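Local coordinates for putative uronate isomerase (PDB 4NAR), which is of uncertain function but may catalyse the racemisation of lactate, at residues M76-F81 with V94-H99. Numbering follows the deposited sequence.
Sequences MKIEEF and VFFHNH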
# COMPACT_ATOMS: atom_id res chain seq x y z
N MSE A 76 4.37 -13.86 5.50
CA MSE A 76 5.56 -13.58 6.28
C MSE A 76 6.00 -14.77 7.11
O MSE A 76 5.17 -15.56 7.59
CB MSE A 76 5.34 -12.37 7.19
CG MSE A 76 5.88 -11.10 6.55
SE MSE A 76 5.04 -9.57 7.33
CE MSE A 76 5.95 -9.45 9.02
N LYS A 77 7.32 -14.90 7.25
CA LYS A 77 7.90 -15.83 8.19
C LYS A 77 7.66 -15.36 9.64
O LYS A 77 7.54 -14.16 9.91
CB LYS A 77 9.39 -15.97 7.90
CG LYS A 77 9.67 -16.45 6.48
CD LYS A 77 9.98 -17.95 6.48
CE LYS A 77 9.80 -18.59 5.11
NZ LYS A 77 8.34 -18.82 4.81
N ILE A 78 7.60 -16.32 10.56
CA ILE A 78 7.40 -16.01 11.98
C ILE A 78 8.40 -14.97 12.47
O ILE A 78 8.05 -14.02 13.18
CB ILE A 78 7.48 -17.30 12.84
CG1 ILE A 78 6.18 -18.10 12.71
CG2 ILE A 78 7.76 -16.98 14.31
CD1 ILE A 78 6.33 -19.59 13.07
N GLU A 79 9.66 -15.13 12.06
CA GLU A 79 10.71 -14.20 12.44
C GLU A 79 10.37 -12.75 12.02
O GLU A 79 10.64 -11.81 12.77
CB GLU A 79 12.06 -14.65 11.88
CG GLU A 79 12.90 -13.53 11.34
CD GLU A 79 12.78 -13.40 9.83
OE1 GLU A 79 12.48 -14.42 9.16
OE2 GLU A 79 13.00 -12.29 9.30
N GLU A 80 9.77 -12.59 10.84
CA GLU A 80 9.36 -11.26 10.37
C GLU A 80 8.25 -10.64 11.23
O GLU A 80 8.23 -9.41 11.42
CB GLU A 80 8.94 -11.31 8.90
CG GLU A 80 10.04 -11.76 7.95
CD GLU A 80 9.56 -11.80 6.51
OE1 GLU A 80 10.08 -11.01 5.69
OE2 GLU A 80 8.67 -12.63 6.18
N PHE A 81 7.32 -11.46 11.75
CA PHE A 81 6.31 -10.96 12.69
C PHE A 81 7.01 -10.40 13.92
O PHE A 81 6.66 -9.33 14.42
CB PHE A 81 5.34 -12.06 13.15
CG PHE A 81 4.28 -12.43 12.14
CD1 PHE A 81 3.05 -11.76 12.11
CD2 PHE A 81 4.47 -13.49 11.26
CE1 PHE A 81 2.04 -12.12 11.18
CE2 PHE A 81 3.47 -13.86 10.32
CZ PHE A 81 2.26 -13.18 10.28
N VAL A 94 0.57 -15.53 22.64
CA VAL A 94 0.81 -14.83 21.38
C VAL A 94 0.68 -15.74 20.16
O VAL A 94 1.32 -16.80 20.09
CB VAL A 94 2.18 -14.12 21.40
CG1 VAL A 94 2.43 -13.39 20.09
CG2 VAL A 94 2.23 -13.14 22.57
N PHE A 95 -0.15 -15.34 19.20
CA PHE A 95 -0.40 -16.14 18.00
C PHE A 95 -0.39 -15.29 16.74
O PHE A 95 -1.30 -14.48 16.53
CB PHE A 95 -1.76 -16.85 18.12
CG PHE A 95 -1.90 -17.70 19.36
CD1 PHE A 95 -2.47 -17.18 20.51
CD2 PHE A 95 -1.48 -19.03 19.37
CE1 PHE A 95 -2.61 -17.96 21.66
CE2 PHE A 95 -1.62 -19.83 20.51
CZ PHE A 95 -2.18 -19.29 21.66
N PHE A 96 0.64 -15.46 15.91
CA PHE A 96 0.72 -14.75 14.64
C PHE A 96 -0.16 -15.43 13.61
O PHE A 96 -0.29 -16.66 13.61
CB PHE A 96 2.16 -14.76 14.10
CG PHE A 96 3.18 -14.17 15.05
CD1 PHE A 96 2.93 -12.97 15.70
CD2 PHE A 96 4.38 -14.85 15.31
CE1 PHE A 96 3.90 -12.42 16.59
CE2 PHE A 96 5.34 -14.32 16.19
CZ PHE A 96 5.10 -13.11 16.84
N HIS A 97 -0.76 -14.64 12.71
CA HIS A 97 -1.50 -15.19 11.59
C HIS A 97 -1.13 -14.45 10.30
O HIS A 97 -1.02 -13.22 10.28
CB HIS A 97 -3.03 -15.11 11.79
CG HIS A 97 -3.52 -15.74 13.07
ND1 HIS A 97 -3.86 -17.06 13.17
CD2 HIS A 97 -3.73 -15.19 14.30
CE1 HIS A 97 -4.26 -17.33 14.41
NE2 HIS A 97 -4.19 -16.22 15.11
N ASN A 98 -0.92 -15.21 9.24
CA ASN A 98 -0.90 -14.60 7.92
C ASN A 98 -2.34 -14.47 7.41
O ASN A 98 -3.25 -15.21 7.83
CB ASN A 98 -0.06 -15.42 6.93
CG ASN A 98 1.42 -15.10 7.01
OD1 ASN A 98 1.88 -14.07 6.51
ND2 ASN A 98 2.18 -15.99 7.64
N HIS A 99 -2.55 -13.49 6.52
CA HIS A 99 -3.82 -13.36 5.81
C HIS A 99 -3.78 -14.38 4.65
O HIS A 99 -2.70 -14.78 4.23
CB HIS A 99 -3.99 -11.92 5.30
CG HIS A 99 -5.25 -11.71 4.51
ND1 HIS A 99 -6.46 -12.26 4.86
CD2 HIS A 99 -5.47 -10.98 3.37
CE1 HIS A 99 -7.38 -11.90 3.97
NE2 HIS A 99 -6.81 -11.12 3.08
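In the beta-alpha-beta unit built from strand 63-68, helix 78-85 and strand 94-97, the first turn of the helix packs on the last strand through F81 and F96. Their rings lie nearly parallel, planes 11° apart, but are slid so far that they barely overlap. Each ring instead receives the other's CB: F81 CB sits 3.4 Å from the F96 ring centroid, and F96 CB 3.6 Å from the F81 ring centroid, a reciprocal CH-pi pair. F81 CG is anti to its carbonyl carbon (chi1 -77°), which sets it against F96 CG. I78 CG2 comes to 4.1 Å from F96 CE2 at the edge of that ring, while F81 CZ reaches H97 O, 3.3 Å away at the F81 ring edge. Since 94-97 is the outermost strand of its mixed sheet, the helix covers a sheet margin, and F81 and F96 both also touch T66 on the neighbouring strand. Just before the helix, N98 grips both backbone polar groups of M76, a selenomethionine. M76 N donates to N98 OD1 over 2.7 Å, tilted 25° from the carbonyl plane. N98 ND2 donates to M76 O at 3.0 Å, in the carbonyl plane on a lone pair. N98 ND2 also stands 3.7 Å from F81 CE2. An alanine in place of F81 would probably open a gap between helix and strand, leaving F96 CB without the ring face beneath it.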